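Local coordinates for protein subclass B3 metallo-beta-lactamase (Sphingobium indicum, PDB 7LUU) that probably hydrolyses beta-lactam antibiotics, using two zinc ions held in its active site, at residues A242-V245 with K246-A250; I101-N104 with V105-G109; S120-H124 with Y125-G129; L263-H267 with P268-G272. All coordinates share one frame; numbering follows the deposited sequence.

Interaction 1. Residues A242-V245 with K246-A250; sequences APIV and KGFEA
The opening turns of helix 242-257, the crossover helix of a beta-alpha-beta unit between strands 216-223 and 262-265, set Ile-244 against Phe-248 one turn further on. Four backbone hydrogen bonds of i to i+4 spacing carry the chain from 242-245 into 246-250, and they are not alike. Lys-246 N meets Ala-242 O at 2.8 Å in a nearly straight line (171°), whereas Gly-247 N, 2.9 Å from Pro-243 O, arrives above the carbonyl plane and bends to 132°. On the inner side, Ile-244 and Phe-248 lie alongside one another and point the same way, with the branch methyl CG2 of Ile-244 4.1 Å from CE2 of the ring. Met-202, Tyr-234 and Phe-236 touch the isoleucine, while Leu-294 of helix 282-300 touches the phenylalanine. The outer side is different in kind. There Glu-249 slants past Val-245, its OE2 resting 3.9 Å from Val-245 CG1 and its CG 3.5 Å from Val-245 O. The other carboxylate oxygen, OE1, forms a salt bridge with Lys-246 NZ at 3.2 Å, the hydrogen bond in it weak; a bend in the lysine chain (chi2 -31°) brings NZ round. This part of the helix thus sorts its chemistry by side: apolar branches fasten it to the body of the protein, and the charged pair, with its weak hydrogen bond, stays on the exposed side.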
loop_
_atom_site.group_PDB
_atom_site.type_symbol
_atom_site.label_atom_id
_atom_site.label_comp_id
_atom_site.label_asym_id
_atom_site.label_seq_id
_atom_site.Cartn_x
_atom_site.Cartn_y
_atom_site.Cartn_z
ATOM N N ALA A 242 20.614 6.924 -7.010
ATOM C CA ALA A 242 20.736 7.672 -5.748
ATOM C C ALA A 242 19.407 8.201 -5.250
ATOM O O ALA A 242 19.193 8.172 -4.021
ATOM C CB ALA A 242 21.768 8.807 -5.913
ATOM N N PRO A 243 18.466 8.654 -6.103
ATOM C CA PRO A 243 17.140 9.064 -5.572
ATOM C C PRO A 243 16.437 7.965 -4.834
ATOM O O PRO A 243 15.724 8.275 -3.860
ATOM C CB PRO A 243 16.369 9.514 -6.816
ATOM C CG PRO A 243 17.494 9.975 -7.775
ATOM C CD PRO A 243 18.597 8.954 -7.532
ATOM N N ILE A 244 16.600 6.707 -5.275
ATOM C CA ILE A 244 15.964 5.562 -4.595
ATOM C C ILE A 244 16.612 5.338 -3.223
ATOM O O ILE A 244 15.921 5.119 -2.221
ATOM C CB ILE A 244 16.060 4.307 -5.503
ATOM C CG1 ILE A 244 15.014 4.312 -6.623
ATOM C CG2 ILE A 244 15.999 2.967 -4.713
ATOM C CD1 ILE A 244 13.549 4.057 -6.133
ATOM N N VAL A 245 17.950 5.382 -3.156
ATOM C CA VAL A 245 18.652 5.150 -1.901
ATOM C C VAL A 245 18.438 6.308 -0.923
ATOM O O VAL A 245 18.179 6.086 0.262
ATOM C CB VAL A 245 20.139 4.916 -2.176
ATOM C CG1 VAL A 245 20.884 4.907 -0.841
ATOM C CG2 VAL A 245 20.268 3.539 -2.908
ATOM N N LYS A 246 18.545 7.555 -1.396
ATOM C CA LYS A 246 18.205 8.683 -0.529
ATOM C C LYS A 246 16.746 8.594 -0.119
ATOM O O LYS A 246 16.370 9.042 0.977
ATOM C CB LYS A 246 18.457 9.986 -1.281
ATOM C CG LYS A 246 19.963 10.301 -1.433
ATOM C CD LYS A 246 20.752 9.751 -0.237
ATOM C CE LYS A 246 22.300 9.864 -0.311
ATOM N NZ LYS A 246 22.887 10.421 0.971
ATOM N N GLY A 247 15.925 8.029 -1.013
ATOM C CA GLY A 247 14.514 7.814 -0.689
ATOM C C GLY A 247 14.336 6.893 0.499
ATOM O O GLY A 247 13.615 7.223 1.459
ATOM N N PHE A 248 15.082 5.777 0.511
ATOM C CA PHE A 248 15.004 4.882 1.664
ATOM C C PHE A 248 15.404 5.601 2.951
ATOM O O PHE A 248 14.757 5.403 3.999
ATOM C CB PHE A 248 15.918 3.666 1.475
ATOM C CG PHE A 248 15.255 2.488 0.773
ATOM C CD1 PHE A 248 14.164 1.839 1.329
ATOM C CD2 PHE A 248 15.723 2.062 -0.501
ATOM C CE1 PHE A 248 13.538 0.743 0.649
ATOM C CE2 PHE A 248 15.076 1.023 -1.182
ATOM C CZ PHE A 248 14.051 0.356 -0.596
ATOM N N GLU A 249 16.451 6.431 2.889
ATOM C CA GLU A 249 16.891 7.112 4.104
ATOM C C GLU A 249 15.791 8.028 4.617
ATOM O O GLU A 249 15.527 8.066 5.825
ATOM C CB GLU A 249 18.182 7.890 3.833
ATOM C CG GLU A 249 19.320 6.978 3.430
ATOM C CD GLU A 249 20.541 7.708 2.808
ATOM O OE1 GLU A 249 20.558 8.963 2.693
ATOM O OE2 GLU A 249 21.499 6.987 2.444
ATOM N N ALA A 250 15.090 8.726 3.703
ATOM C CA ALA A 250 14.000 9.607 4.135
ATOM C C ALA A 250 12.849 8.803 4.712
ATOM O O ALA A 250 12.238 9.196 5.718
ATOM C CB ALA A 250 13.491 10.419 2.944
#

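Interaction 2. Residues I101-N104 with V105-G109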
loop_
_atom_site.group_PDB
_atom_site.type_symbol
_atom_site.label_atom_id
_atom_site.label_comp_id
_atom_site.label_asym_id
_atom_site.label_seq_id
_atom_site.Cartn_x
_atom_site.Cartn_y
_atom_site.Cartn_z
ATOM N N ILE A 101 -12.438 -8.479 -2.475
ATOM C CA ILE A 101 -12.442 -7.311 -1.581
ATOM C C ILE A 101 -13.854 -6.794 -1.362
ATOM O O ILE A 101 -14.257 -6.522 -0.210
ATOM C CB ILE A 101 -11.543 -6.199 -2.160
ATOM C CG1 ILE A 101 -10.096 -6.678 -2.030
ATOM C CG2 ILE A 101 -11.682 -4.874 -1.323
ATOM C CD1 ILE A 101 -9.100 -5.826 -2.918
ATOM N N LEU A 102 -14.613 -6.625 -2.446
ATOM C CA LEU A 102 -15.964 -6.084 -2.307
ATOM C C LEU A 102 -16.833 -7.052 -1.491
ATOM O O LEU A 102 -17.654 -6.618 -0.679
ATOM C CB LEU A 102 -16.574 -5.854 -3.698
ATOM C CG LEU A 102 -15.886 -4.815 -4.605
ATOM C CD1 LEU A 102 -16.383 -4.860 -6.073
ATOM C CD2 LEU A 102 -16.025 -3.476 -3.968
ATOM N N SER A 103 -16.675 -8.352 -1.707
ATOM C CA SER A 103 -17.364 -9.328 -0.872
ATOM C C SER A 103 -17.029 -9.132 0.613
ATOM O O SER A 103 -17.912 -9.215 1.474
ATOM C CB SER A 103 -17.005 -10.748 -1.327
ATOM O OG SER A 103 -17.633 -11.716 -0.491
ATOM N N ASN A 104 -15.737 -8.938 0.929
ATOM C CA ASN A 104 -15.340 -8.739 2.316
ATOM C C ASN A 104 -15.961 -7.459 2.879
ATOM O O ASN A 104 -16.340 -7.401 4.059
ATOM C CB ASN A 104 -13.825 -8.694 2.404
ATOM C CG ASN A 104 -13.204 -10.087 2.368
ATOM O OD1 ASN A 104 -13.916 -11.114 2.557
ATOM N ND2 ASN A 104 -11.901 -10.156 2.122
ATOM N N VAL A 105 -16.047 -6.408 2.061
ATOM C CA VAL A 105 -16.667 -5.158 2.511
ATOM C C VAL A 105 -18.134 -5.425 2.880
ATOM O O VAL A 105 -18.629 -4.995 3.931
ATOM C CB VAL A 105 -16.550 -4.104 1.383
ATOM C CG1 VAL A 105 -17.342 -2.868 1.704
ATOM C CG2 VAL A 105 -15.074 -3.704 1.218
ATOM N N ARG A 106 -18.820 -6.202 2.039
ATOM C CA ARG A 106 -20.206 -6.567 2.321
ATOM C C ARG A 106 -20.347 -7.451 3.549
ATOM O O ARG A 106 -21.353 -7.350 4.292
ATOM C CB ARG A 106 -20.781 -7.258 1.080
ATOM C CG ARG A 106 -21.081 -6.262 -0.038
ATOM C CD ARG A 106 -21.791 -7.034 -1.186
ATOM N NE ARG A 106 -22.020 -6.111 -2.271
ATOM C CZ ARG A 106 -21.289 -6.102 -3.381
ATOM N NH1 ARG A 106 -21.535 -5.189 -4.318
ATOM N NH2 ARG A 106 -20.338 -7.024 -3.549
ATOM N N LYS A 107 -19.381 -8.357 3.786
ATOM C CA LYS A 107 -19.480 -9.231 4.957
ATOM C C LYS A 107 -19.462 -8.438 6.246
ATOM O O LYS A 107 -20.071 -8.848 7.241
ATOM C CB LYS A 107 -18.322 -10.212 4.970
ATOM C CG LYS A 107 -18.370 -11.275 3.936
ATOM C CD LYS A 107 -17.073 -12.114 3.971
ATOM C CE LYS A 107 -17.257 -13.328 3.027
ATOM N NZ LYS A 107 -16.081 -14.206 3.089
ATOM N N LEU A 108 -18.778 -7.294 6.249
ATOM C CA LEU A 108 -18.743 -6.388 7.394
ATOM C C LEU A 108 -20.012 -5.554 7.526
ATOM O O LEU A 108 -20.099 -4.768 8.480
ATOM C CB LEU A 108 -17.544 -5.446 7.290
ATOM C CG LEU A 108 -16.157 -6.123 7.408
ATOM C CD1 LEU A 108 -15.058 -5.025 7.210
ATOM C CD2 LEU A 108 -16.021 -6.706 8.829
ATOM N N GLY A 109 -20.933 -5.635 6.564
ATOM C CA GLY A 109 -22.173 -4.901 6.600
ATOM C C GLY A 109 -22.162 -3.597 5.865
ATOM O O GLY A 109 -23.093 -2.803 6.030
HETATM O O HOH W 1 -12.839 -13.760 3.451
#
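Val-105 and Ile-101 begin the last turns of helix 98-107, the connection between strands 87-90 and 115-119 in a beta-alpha-beta unit, which closes in a Schellman motif. Val-105 carries its CG2 beside the backbone nitrogen, and that methyl sits 3.3 Å from Ile-101 O and 4.4 Å from Ile-101 CG2; Leu-134 of helix 131-138 touches the isoleucine on the inner side. Arg-106 comes next, its chain extended from CG to NE and running back along the helix until NH2 is 3.9 Å from Leu-102 CB. Its NE is hydrogen-bonded to a glycerol, probably left by the crystallisation liquor. Lys-107 is also extended and lies alongside Asn-104, pointing the same way, with its CD 3.6 Å from Asn-104 OD1. The ammonium group makes no direct bond there. A water bridges the two instead, 3.0 Å from Asn-104 OD1 and weakly bonded, at 3.3 Å, to Lys-107 NZ. The amide's other end is engaged by the fold itself, since Asn-104 ND2 donates to Val-71 O. Leu-108 reaches back with its N to Asn-104 O at 3.3 Å, and its side chain touches Pro-61 and Val-71. At Gly-109 phi turns positive (95°), a conformation in which a CB would press against the preceding carbonyl oxygen, and Gly-109 N donates to Arg-106 O at 2.9 Å.

Interaction 3. Residues S120-H124 with Y125-G129; sequences STEPH and YDHAG. With ZN (zinc ion), chain B; ZN (zinc ion), chain C; SO4 (sulfate ion), chain D.
The carbonyl of His-124 gathers the turn: its O accepts from Ala-128 N at 2.8 Å, nearly along the C=O axis, and from His-127 N at 3.0 Å, a donor lying above the carbonyl plane. This folds 125-129 back against 120-124 and brings four metal ligands together. Glu-122, whose chi1 of 62° places CG between the backbone N and the carbonyl carbon, then extends so that OE2 binds one zinc at 1.9 Å, beside His-124 ND1 at 2.0 Å. The second zinc takes Asp-126 OD2 at 2.1 Å and His-127 NE2 at 2.0 Å. Across the turn the carboxylate of Glu-122 slants past the His-127 ring, CD 3.2 Å from CD2, with the two planes 35° apart. A water bridges the zincs and donates to Asp-126 OD1 at 2.6 Å, while a second water, on the second zinc, donates to Glu-122 OE1. Both carboxylates therefore use one oxygen for metal and the other for water. His-124 NE2 is hydrogen-bonded to Asp-161 OD2, a second-shell carboxylate that would fix the ring's rotation. Away from the zincs, Tyr-125 OH donates to a sulfate, probably from the crystallisation liquor, that Arg-51 also binds. His-200 is the remaining protein ligand of the first zinc and His-267 that of the second. The sequence Glu-Pro-His-Tyr-Asp-His is a variant of the HXHXDH motif of metallo-beta-lactamases, with glutamate where histidine is usual.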
loop_
_atom_site.group_PDB
_atom_site.type_symbol
_atom_site.label_atom_id
_atom_site.label_comp_id
_atom_site.label_asym_id
_atom_site.label_seq_id
_atom_site.Cartn_x
_atom_site.Cartn_y
_atom_site.Cartn_z
ATOM N N SER A 120 -3.497 4.498 -2.578
ATOM C CA SER A 120 -2.548 3.552 -3.192
ATOM C C SER A 120 -1.152 3.706 -2.576
ATOM O O SER A 120 -0.585 4.801 -2.631
ATOM C CB SER A 120 -2.495 3.787 -4.708
ATOM O OG SER A 120 -1.456 3.022 -5.321
ATOM N N THR A 121 -0.590 2.596 -2.028
ATOM C CA THR A 121 0.759 2.688 -1.484
ATOM C C THR A 121 1.828 2.646 -2.565
ATOM O O THR A 121 2.958 3.130 -2.331
ATOM C CB THR A 121 1.052 1.557 -0.465
ATOM O OG1 THR A 121 0.893 0.246 -1.048
ATOM C CG2 THR A 121 0.148 1.704 0.816
ATOM N N GLU A 122 1.554 1.958 -3.682
ATOM C CA GLU A 122 2.564 1.794 -4.744
ATOM C C GLU A 122 1.955 1.264 -6.033
ATOM O O GLU A 122 0.972 0.483 -6.005
ATOM C CB GLU A 122 3.698 0.847 -4.316
ATOM C CG GLU A 122 3.172 -0.616 -4.000
ATOM C CD GLU A 122 4.316 -1.604 -3.836
ATOM O OE1 GLU A 122 4.747 -1.801 -2.656
ATOM O OE2 GLU A 122 4.744 -2.210 -4.825
ATOM N N PRO A 123 2.547 1.594 -7.168
ATOM C CA PRO A 123 1.944 1.249 -8.456
ATOM C C PRO A 123 2.539 -0.056 -9.013
ATOM O O PRO A 123 3.135 -0.097 -10.092
ATOM C CB PRO A 123 2.283 2.481 -9.316
ATOM C CG PRO A 123 3.638 2.844 -8.830
ATOM C CD PRO A 123 3.660 2.582 -7.322
ATOM N N HIS A 124 2.425 -1.141 -8.226
ATOM C CA HIS A 124 2.808 -2.466 -8.661
ATOM C C HIS A 124 1.561 -3.336 -8.618
ATOM O O HIS A 124 0.614 -3.050 -7.846
ATOM C CB HIS A 124 3.844 -3.063 -7.724
ATOM C CG HIS A 124 5.228 -2.557 -7.961
ATOM N ND1 HIS A 124 6.275 -2.891 -7.133
ATOM C CD2 HIS A 124 5.742 -1.779 -8.954
ATOM C CE1 HIS A 124 7.395 -2.336 -7.621
ATOM N NE2 HIS A 124 7.103 -1.664 -8.723
ATOM N N TYR A 125 1.531 -4.369 -9.480
ATOM C CA TYR A 125 0.244 -5.047 -9.663
ATOM C C TYR A 125 -0.242 -5.845 -8.439
ATOM O O TYR A 125 -1.439 -6.170 -8.385
ATOM C CB TYR A 125 0.330 -5.936 -10.933
ATOM C CG TYR A 125 1.198 -7.181 -10.801
ATOM C CD1 TYR A 125 0.751 -8.269 -10.065
ATOM C CD2 TYR A 125 2.439 -7.278 -11.437
ATOM C CE1 TYR A 125 1.474 -9.400 -9.954
ATOM C CE2 TYR A 125 3.179 -8.438 -11.352
ATOM C CZ TYR A 125 2.702 -9.479 -10.584
ATOM O OH TYR A 125 3.433 -10.649 -10.476
ATOM N N ASP A 126 0.625 -6.138 -7.443
ATOM C CA ASP A 126 0.132 -6.862 -6.274
ATOM C C ASP A 126 -0.492 -5.923 -5.251
ATOM O O ASP A 126 -1.056 -6.398 -4.264
ATOM C CB ASP A 126 1.254 -7.717 -5.608
ATOM C CG ASP A 126 2.529 -6.900 -5.259
ATOM O OD1 ASP A 126 2.919 -5.976 -6.013
ATOM O OD2 ASP A 126 3.175 -7.241 -4.237
ATOM N N HIS A 127 -0.446 -4.589 -5.473
ATOM C CA HIS A 127 -1.149 -3.644 -4.608
ATOM C C HIS A 127 -2.090 -2.764 -5.370
ATOM O O HIS A 127 -3.097 -2.335 -4.827
ATOM C CB HIS A 127 -0.132 -2.742 -3.829
ATOM C CG HIS A 127 0.959 -3.550 -3.185
ATOM N ND1 HIS A 127 0.796 -4.114 -1.934
ATOM C CD2 HIS A 127 2.150 -3.984 -3.643
ATOM C CE1 HIS A 127 1.866 -4.859 -1.643
ATOM N NE2 HIS A 127 2.701 -4.787 -2.662
ATOM N N ALA A 128 -1.796 -2.483 -6.633
ATOM C CA ALA A 128 -2.688 -1.653 -7.419
ATOM C C ALA A 128 -3.507 -2.439 -8.429
ATOM O O ALA A 128 -4.319 -1.832 -9.116
ATOM C CB ALA A 128 -1.863 -0.581 -8.167
ATOM N N GLY A 129 -3.242 -3.734 -8.571
ATOM C CA GLY A 129 -3.842 -4.501 -9.641
ATOM C C GLY A 129 -5.359 -4.445 -9.661
ATOM O O GLY A 129 -5.957 -4.389 -10.752
HETATM ZN ZN ZN B . 6.094 -3.507 -5.208
HETATM ZN ZN ZN C . 4.294 -5.961 -3.025
HETATM S S SO4 D . 6.702 -10.488 -12.285
HETATM O O1 SO4 D . 7.280 -10.625 -13.620
HETATM O O2 SO4 D . 7.538 -11.143 -11.276
HETATM O O3 SO4 D . 6.656 -9.050 -11.992
HETATM O O4 SO4 D . 5.356 -11.085 -12.255
HETATM O O HOH W 2 5.646 -4.669 -2.135
HETATM O O HOH W 3 5.170 -5.185 -4.955
#

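Interaction 4. Residues L263-H267 with P268-G272. With ZN (zinc ion), chain C.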
loop_
_atom_site.group_PDB
_atom_site.type_symbol
_atom_site.label_atom_id
_atom_site.label_comp_id
_atom_site.label_asym_id
_atom_site.label_seq_id
_atom_site.Cartn_x
_atom_site.Cartn_y
_atom_site.Cartn_z
ATOM N N LEU A 263 0.490 -0.792 13.349
ATOM C CA LEU A 263 1.182 -0.836 12.050
ATOM C C LEU A 263 0.536 -1.910 11.198
ATOM O O LEU A 263 0.487 -3.089 11.597
ATOM C CB LEU A 263 2.681 -1.172 12.278
ATOM C CG LEU A 263 3.418 -1.516 10.967
ATOM C CD1 LEU A 263 3.448 -0.308 9.994
ATOM C CD2 LEU A 263 4.803 -2.020 11.285
ATOM N N ILE A 264 0.009 -1.511 10.044
ATOM C CA ILE A 264 -0.460 -2.467 9.019
ATOM C C ILE A 264 0.543 -2.388 7.890
ATOM O O ILE A 264 0.719 -1.313 7.326
ATOM C CB ILE A 264 -1.851 -2.091 8.490
ATOM C CG1 ILE A 264 -2.900 -2.142 9.605
ATOM C CG2 ILE A 264 -2.253 -3.078 7.335
ATOM C CD1 ILE A 264 -4.171 -1.340 9.258
ATOM N N SER A 265 1.215 -3.505 7.566
ATOM C CA SER A 265 2.220 -3.513 6.470
ATOM C C SER A 265 1.549 -3.998 5.174
ATOM O O SER A 265 0.832 -4.986 5.200
ATOM C CB SER A 265 3.347 -4.502 6.890
ATOM O OG SER A 265 4.194 -4.760 5.789
ATOM N N ALA A 266 1.807 -3.334 4.036
ATOM C CA ALA A 266 1.223 -3.777 2.747
ATOM C C ALA A 266 1.381 -5.294 2.505
ATOM O O ALA A 266 0.415 -5.973 2.146
ATOM C CB ALA A 266 1.885 -3.028 1.600
ATOM N N HIS A 267 2.578 -5.854 2.711
ATOM C CA HIS A 267 2.704 -7.304 2.870
ATOM C C HIS A 267 2.714 -7.580 4.372
ATOM O O HIS A 267 3.711 -7.247 5.025
ATOM C CB HIS A 267 4.045 -7.764 2.259
ATOM C CG HIS A 267 4.071 -7.686 0.759
ATOM N ND1 HIS A 267 3.621 -8.728 -0.036
ATOM C CD2 HIS A 267 4.422 -6.694 -0.079
ATOM C CE1 HIS A 267 3.743 -8.389 -1.300
ATOM N NE2 HIS A 267 4.187 -7.140 -1.366
ATOM N N PRO A 268 1.695 -8.199 4.958
ATOM C CA PRO A 268 1.624 -8.220 6.430
ATOM C C PRO A 268 2.754 -9.045 7.054
ATOM O O PRO A 268 3.217 -8.689 8.143
ATOM C CB PRO A 268 0.242 -8.796 6.718
ATOM C CG PRO A 268 -0.208 -9.410 5.423
ATOM C CD PRO A 268 0.483 -8.714 4.288
ATOM N N ASP A 269 3.310 -9.994 6.332
ATOM C CA ASP A 269 4.412 -10.786 6.914
ATOM C C ASP A 269 5.676 -9.963 7.147
ATOM O O ASP A 269 6.517 -10.326 8.000
ATOM C CB ASP A 269 4.715 -11.969 6.017
ATOM C CG ASP A 269 4.763 -11.597 4.507
ATOM O OD1 ASP A 269 3.708 -11.149 3.877
ATOM O OD2 ASP A 269 5.885 -11.812 3.954
ATOM N N ASN A 270 5.822 -8.826 6.465
ATOM C CA ASN A 270 6.966 -7.955 6.742
ATOM C C ASN A 270 6.934 -7.398 8.150
ATOM O O ASN A 270 7.987 -7.007 8.686
ATOM C CB ASN A 270 6.998 -6.734 5.783
ATOM C CG ASN A 270 7.229 -7.102 4.321
ATOM O OD1 ASN A 270 7.197 -6.207 3.454
ATOM N ND2 ASN A 270 7.455 -8.392 4.039
ATOM N N ALA A 271 5.755 -7.213 8.725
ATOM C CA ALA A 271 5.652 -6.710 10.078
ATOM C C ALA A 271 5.542 -7.850 11.089
ATOM O O ALA A 271 5.479 -7.594 12.303
ATOM C CB ALA A 271 4.467 -5.795 10.233
ATOM N N GLY A 272 5.485 -9.081 10.633
ATOM C CA GLY A 272 5.459 -10.112 11.642
ATOM C C GLY A 272 4.256 -11.020 11.566
ATOM O O GLY A 272 3.598 -11.106 10.546
HETATM ZN ZN ZN C . 4.294 -5.961 -3.025
HETATM O O HOH W 4 5.033 -4.370 3.209
HETATM O O HOH W 5 3.109 -11.306 1.168
HETATM O O HOH W 3 5.170 -5.185 -4.955
HETATM O O HOH W 2 5.646 -4.669 -2.135
#
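His-267 and Asn-270 meet in the turn that follows strand 262-265, the loop through which the second sheet of the metallo-beta-lactamase fold supplies a zinc ligand. The carbonyl oxygen of His-267 is gripped from opposite faces of its plane: Ser-265 OG donates at 2.6 Å from one, Asn-270 N at 3.0 Å from the other. For the serine this depends on its rotation, chi1 168°, which swings OG away from its own nitrogen and forward over the turn. OG also accepts from a water at 2.7 Å. That water accepts from His-267 N and donates again to Asn-270 OD1 at 2.8 Å, tying the serine, the histidine backbone and the amide together; Asn-227 ND2 is a further donor to OD1. Asn-270 sets CB against the His-267 carbonyl oxygen and its amide against His-267 CB. Earlier in the strand the contact turns apolar, and Leu-263 CD2 rests 3.9 Å from Ala-271 CB. The imidazole of His-267, by contrast, leads away from the turn. Its NE2 binds a zinc at 2.0 Å, the ring meeting that of His-127 at a steep angle. The other ring nitrogen is held too. Asp-269, with chi1 at 44°, brings its carboxylate back toward the histidine but does not touch ND1; a water fills the link, accepting from His-267 ND1 at 2.9 Å and donating to Asp-269 OD1 at 2.8 Å.

Along the chain the order is interaction 2, 3, 1, 4. The two helical contacts, interactions 1 and 2, lie on opposite sides of the chain's centre, their centres about 37 Å apart, each on the connecting helix of a beta-alpha-beta unit belonging to a different sheet. The metal-binding turns are interactions 3 and 4. Interaction 3 follows strand 115-119 of the seven-stranded sheet and interaction 4 follows strand 262-265 of the six-stranded one; their centres are about 15 Å apart, yet they touch at a shared zinc and two shared waters. This is the alphabeta/betaalpha sandwich of the superfamily: helices pack outside, while loops at the ends of the two sheets' strands converge on one dinuclear site.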